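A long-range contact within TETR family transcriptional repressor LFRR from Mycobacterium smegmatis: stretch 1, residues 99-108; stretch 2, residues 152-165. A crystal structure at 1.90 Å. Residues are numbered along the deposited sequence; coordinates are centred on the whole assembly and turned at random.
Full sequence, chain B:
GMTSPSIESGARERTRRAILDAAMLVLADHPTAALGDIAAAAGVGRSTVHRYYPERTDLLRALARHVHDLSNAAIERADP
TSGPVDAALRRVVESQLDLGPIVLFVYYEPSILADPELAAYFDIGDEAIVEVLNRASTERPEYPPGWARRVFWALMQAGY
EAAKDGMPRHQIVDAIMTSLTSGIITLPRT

Stretch 1 99-108: LGPIVLFVYY
Stretch 2, residues 152-165: FWALMQAGYEAAKD

Packing of a short helix around Val103 to Phe105, and the turn before it, against a long helix that enters the stretch already formed and runs to Lys164, in the repressor LfrR. The N-to-C directions differ by 131°, the axes approach to 9.7 Å, and the backbones draw together toward the start of the short helix: CA to CA, Tyr107 lies 8.8 Å from Trp153, Leu104 6.4 Å from Gln157 and Pro101 5.2 Å from Tyr160. The contact buries 595 Å², both sides summed, and no direct hydrogen bond crosses it; shape does most of the work.

The main bump is Leu104 (chi1 m, chi2 t; phi/psi -66/-32). Its CA-to-CB bond points sideways, but the branched end swings into a hollow formed by Gln157, Tyr160, Glu161 and Lys164. CD2 of Leu104 rests 3.5 Å from CB of Gln157, while its CD1 lies 3.9 Å from CB of Tyr160 and 3.7 Å from OE1 of Glu161. Glu161 (chi1 -53°, chi2 -91°, between wells) starts away from the short helix, but its end comes nearer and borders the hollow.

Tyr160 (chi1 -54°, chi2 -62°) answers with a broad ring laid against the turn. Gly100 O sits over one ring face, 3.3 Å from CE1 of Tyr160, and CB of Val103 packs 3.6 Å from CE2 of Tyr160. Gly100, at phi/psi 88/176, follows the preceding helix; a CB there would jam against the preceding carbonyl and meet CD of Pro101, so glycine suits the bend. Pro101 (-68/-6, C-gamma endo) presents a compact ring, its CB 4.5 Å from CB of Tyr160 and 4.1 Å from CD of Lys164. One water bridges this edge, donating to Pro101 O (2.9 Å to the water O) and accepting from Lys164 NZ (3.0 Å to the water O).

Val103 (chi1 t) points toward the long helix and touches two aromatic side chains on that side: its CB packs against Tyr160, and its CG1 lies 4.1 Å from CZ3 of Trp153. Tyr107 (chi1 t, chi2 75°) continues the packing, its CE1 3.6 Å from CB of Trp153 (chi1 -84°, chi2 114°). The Tyr107 ring and the five-membered ring of Trp153 meet obliquely, centroids 5.7 Å apart and planes at 38°. Over one face of Tyr107 lies the amide of Gln157 (m, t, chi3 83°), NE2 3.4 Å from CD2 of Tyr107. That same NE2 donates to Trp153 O at 3.1 Å, one turn back, so the buried amide is held while its aliphatic stem lines the Leu104 hollow.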

# COMPACT_ATOMS: atom_id res chain seq x y z
N LEU B 99 -8.20 -7.33 11.04
CA LEU B 99 -6.98 -6.79 11.62
C LEU B 99 -7.08 -5.27 11.70
O LEU B 99 -6.43 -4.64 12.53
CB LEU B 99 -5.73 -7.19 10.80
CG LEU B 99 -5.37 -8.68 10.66
CD1 LEU B 99 -4.31 -8.90 9.59
CD2 LEU B 99 -4.92 -9.25 12.00
N GLY B 100 -7.87 -4.67 10.80
CA GLY B 100 -8.08 -3.24 10.83
C GLY B 100 -7.07 -2.44 10.02
O GLY B 100 -6.12 -2.99 9.46
N PRO B 101 -7.27 -1.12 9.95
CA PRO B 101 -6.46 -0.24 9.11
C PRO B 101 -5.01 -0.08 9.55
O PRO B 101 -4.27 0.56 8.82
CB PRO B 101 -7.21 1.10 9.20
CG PRO B 101 -7.96 1.02 10.50
CD PRO B 101 -8.41 -0.41 10.55
N ILE B 102 -4.59 -0.63 10.69
CA ILE B 102 -3.16 -0.54 11.04
C ILE B 102 -2.31 -1.27 10.00
O ILE B 102 -1.13 -0.98 9.79
CB ILE B 102 -2.86 -1.06 12.48
CG1 ILE B 102 -1.47 -0.58 12.93
CG2 ILE B 102 -2.99 -2.58 12.56
CD1 ILE B 102 -1.38 0.94 13.12
N VAL B 103 -2.93 -2.23 9.31
CA VAL B 103 -2.22 -2.94 8.24
C VAL B 103 -1.71 -1.99 7.14
O VAL B 103 -0.67 -2.24 6.55
CB VAL B 103 -3.07 -4.10 7.66
CG1 VAL B 103 -2.33 -4.79 6.51
CG2 VAL B 103 -3.44 -5.09 8.78
N LEU B 104 -2.44 -0.90 6.89
CA LEU B 104 -1.99 0.10 5.93
C LEU B 104 -0.73 0.79 6.42
O LEU B 104 0.12 1.23 5.64
CB LEU B 104 -3.06 1.17 5.72
CG LEU B 104 -4.39 0.73 5.09
CD1 LEU B 104 -5.45 1.78 5.36
CD2 LEU B 104 -4.21 0.49 3.59
N PHE B 105 -0.62 0.91 7.74
CA PHE B 105 0.55 1.56 8.31
C PHE B 105 1.77 0.64 8.22
O PHE B 105 2.86 1.08 7.85
CB PHE B 105 0.26 2.01 9.76
CG PHE B 105 1.38 2.82 10.41
CD1 PHE B 105 1.35 4.20 10.39
CD2 PHE B 105 2.41 2.19 11.09
CE1 PHE B 105 2.35 4.95 11.02
CE2 PHE B 105 3.41 2.93 11.71
CZ PHE B 105 3.38 4.32 11.67
N VAL B 106 1.59 -0.66 8.51
CA VAL B 106 2.76 -1.54 8.61
C VAL B 106 3.13 -2.33 7.34
O VAL B 106 4.23 -2.86 7.25
CB VAL B 106 2.66 -2.53 9.80
CG1 VAL B 106 2.41 -1.75 11.11
CG2 VAL B 106 1.57 -3.58 9.56
N TYR B 107 2.23 -2.39 6.36
CA TYR B 107 2.46 -3.23 5.18
C TYR B 107 3.81 -3.02 4.49
O TYR B 107 4.55 -3.97 4.26
CB TYR B 107 1.32 -3.07 4.17
CG TYR B 107 1.46 -3.99 2.97
CD1 TYR B 107 1.18 -5.36 3.08
CD2 TYR B 107 1.88 -3.50 1.75
CE1 TYR B 107 1.33 -6.20 1.99
CE2 TYR B 107 2.02 -4.34 0.65
CZ TYR B 107 1.74 -5.69 0.78
OH TYR B 107 1.88 -6.52 -0.32
N TYR B 108 4.14 -1.76 4.19
CA TYR B 108 5.32 -1.43 3.38
C TYR B 108 6.49 -0.98 4.27
O TYR B 108 7.51 -0.50 3.79
CB TYR B 108 4.95 -0.33 2.36
CG TYR B 108 5.89 -0.22 1.18
CD1 TYR B 108 6.06 -1.29 0.29
CD2 TYR B 108 6.61 0.96 0.93
CE1 TYR B 108 6.94 -1.20 -0.80
CE2 TYR B 108 7.49 1.07 -0.15
CZ TYR B 108 7.65 -0.02 -1.02
OH TYR B 108 8.52 0.08 -2.09
N PHE B 152 -3.74 -10.03 -3.57
CA PHE B 152 -4.54 -10.28 -2.39
C PHE B 152 -4.37 -9.16 -1.39
O PHE B 152 -5.34 -8.59 -0.91
CB PHE B 152 -4.18 -11.61 -1.70
CG PHE B 152 -5.00 -11.86 -0.47
CD1 PHE B 152 -6.24 -12.49 -0.56
CD2 PHE B 152 -4.57 -11.40 0.77
CE1 PHE B 152 -7.00 -12.70 0.58
CE2 PHE B 152 -5.33 -11.59 1.90
CZ PHE B 152 -6.55 -12.26 1.81
N TRP B 153 -3.13 -8.81 -1.10
CA TRP B 153 -2.87 -7.78 -0.10
C TRP B 153 -3.25 -6.39 -0.59
O TRP B 153 -3.67 -5.55 0.20
CB TRP B 153 -1.41 -7.86 0.38
CG TRP B 153 -1.32 -8.89 1.44
CD1 TRP B 153 -0.65 -10.06 1.38
CD2 TRP B 153 -2.01 -8.87 2.70
NE1 TRP B 153 -0.84 -10.76 2.54
CE2 TRP B 153 -1.66 -10.05 3.37
CE3 TRP B 153 -2.85 -7.95 3.34
CZ2 TRP B 153 -2.14 -10.36 4.66
CZ3 TRP B 153 -3.33 -8.25 4.61
CH2 TRP B 153 -2.96 -9.45 5.26
N ALA B 154 -3.13 -6.14 -1.89
CA ALA B 154 -3.56 -4.84 -2.40
C ALA B 154 -5.08 -4.68 -2.26
O ALA B 154 -5.57 -3.61 -1.89
CB ALA B 154 -3.10 -4.62 -3.84
N LEU B 155 -5.81 -5.76 -2.55
CA LEU B 155 -7.25 -5.72 -2.43
C LEU B 155 -7.64 -5.61 -0.96
O LEU B 155 -8.60 -4.93 -0.64
CB LEU B 155 -7.90 -6.96 -3.06
CG LEU B 155 -7.91 -7.10 -4.58
CD1 LEU B 155 -8.50 -8.46 -5.00
CD2 LEU B 155 -8.70 -5.99 -5.21
N MET B 156 -6.93 -6.29 -0.07
CA MET B 156 -7.21 -6.17 1.35
C MET B 156 -7.11 -4.70 1.77
O MET B 156 -7.93 -4.20 2.53
CB MET B 156 -6.28 -7.02 2.21
CG MET B 156 -6.53 -8.54 2.10
SD MET B 156 -8.21 -9.04 2.51
CE MET B 156 -8.48 -8.09 4.01
N GLN B 157 -6.10 -4.01 1.26
CA GLN B 157 -5.91 -2.62 1.67
C GLN B 157 -6.94 -1.69 1.06
O GLN B 157 -7.33 -0.69 1.67
CB GLN B 157 -4.48 -2.19 1.41
CG GLN B 157 -3.53 -2.99 2.29
CD GLN B 157 -2.09 -2.72 2.00
OE1 GLN B 157 -1.52 -1.74 2.50
NE2 GLN B 157 -1.48 -3.57 1.17
N ALA B 158 -7.43 -2.03 -0.14
CA ALA B 158 -8.58 -1.33 -0.68
C ALA B 158 -9.74 -1.51 0.30
O ALA B 158 -10.55 -0.60 0.51
CB ALA B 158 -8.94 -1.88 -2.04
N GLY B 159 -9.82 -2.71 0.88
CA GLY B 159 -10.82 -3.01 1.89
C GLY B 159 -10.68 -2.15 3.13
O GLY B 159 -11.67 -1.60 3.60
N TYR B 160 -9.47 -2.03 3.69
CA TYR B 160 -9.30 -1.17 4.87
C TYR B 160 -9.66 0.28 4.56
O TYR B 160 -10.22 0.98 5.41
CB TYR B 160 -7.88 -1.21 5.43
CG TYR B 160 -7.38 -2.60 5.75
CD1 TYR B 160 -8.01 -3.39 6.70
CD2 TYR B 160 -6.26 -3.11 5.10
CE1 TYR B 160 -7.54 -4.65 6.99
CE2 TYR B 160 -5.80 -4.37 5.37
CZ TYR B 160 -6.44 -5.14 6.31
OH TYR B 160 -5.97 -6.40 6.59
N GLU B 161 -9.33 0.74 3.36
CA GLU B 161 -9.62 2.11 2.96
C GLU B 161 -11.12 2.32 2.86
O GLU B 161 -11.65 3.32 3.34
CB GLU B 161 -8.97 2.45 1.61
CG GLU B 161 -7.49 2.16 1.53
CD GLU B 161 -6.64 3.34 1.92
OE1 GLU B 161 -7.01 4.04 2.89
OE2 GLU B 161 -5.61 3.57 1.25
N ALA B 162 -11.80 1.37 2.21
CA ALA B 162 -13.25 1.45 2.06
C ALA B 162 -13.92 1.49 3.42
O ALA B 162 -14.94 2.17 3.61
CB ALA B 162 -13.76 0.27 1.24
N ALA B 163 -13.34 0.78 4.37
CA ALA B 163 -13.87 0.69 5.73
C ALA B 163 -13.72 2.00 6.50
O ALA B 163 -14.59 2.36 7.28
CB ALA B 163 -13.20 -0.42 6.48
N LYS B 164 -12.61 2.69 6.29
CA LYS B 164 -12.46 4.02 6.86
C LYS B 164 -13.48 4.97 6.23
O LYS B 164 -13.90 5.95 6.85
CB LYS B 164 -11.03 4.56 6.66
CG LYS B 164 -9.94 3.66 7.23
CD LYS B 164 -8.54 4.23 6.98
CE LYS B 164 -8.02 4.99 8.19
NZ LYS B 164 -6.55 5.18 8.15
N ASP B 165 -13.89 4.67 5.00
CA ASP B 165 -14.88 5.48 4.29
C ASP B 165 -16.33 5.04 4.54
O ASP B 165 -17.23 5.41 3.79
CB ASP B 165 -14.61 5.49 2.79
CG ASP B 165 -13.56 6.51 2.40
OD1 ASP B 165 -13.25 7.39 3.22
OD2 ASP B 165 -13.05 6.42 1.26
O HOH W 1 -4.23 3.44 8.74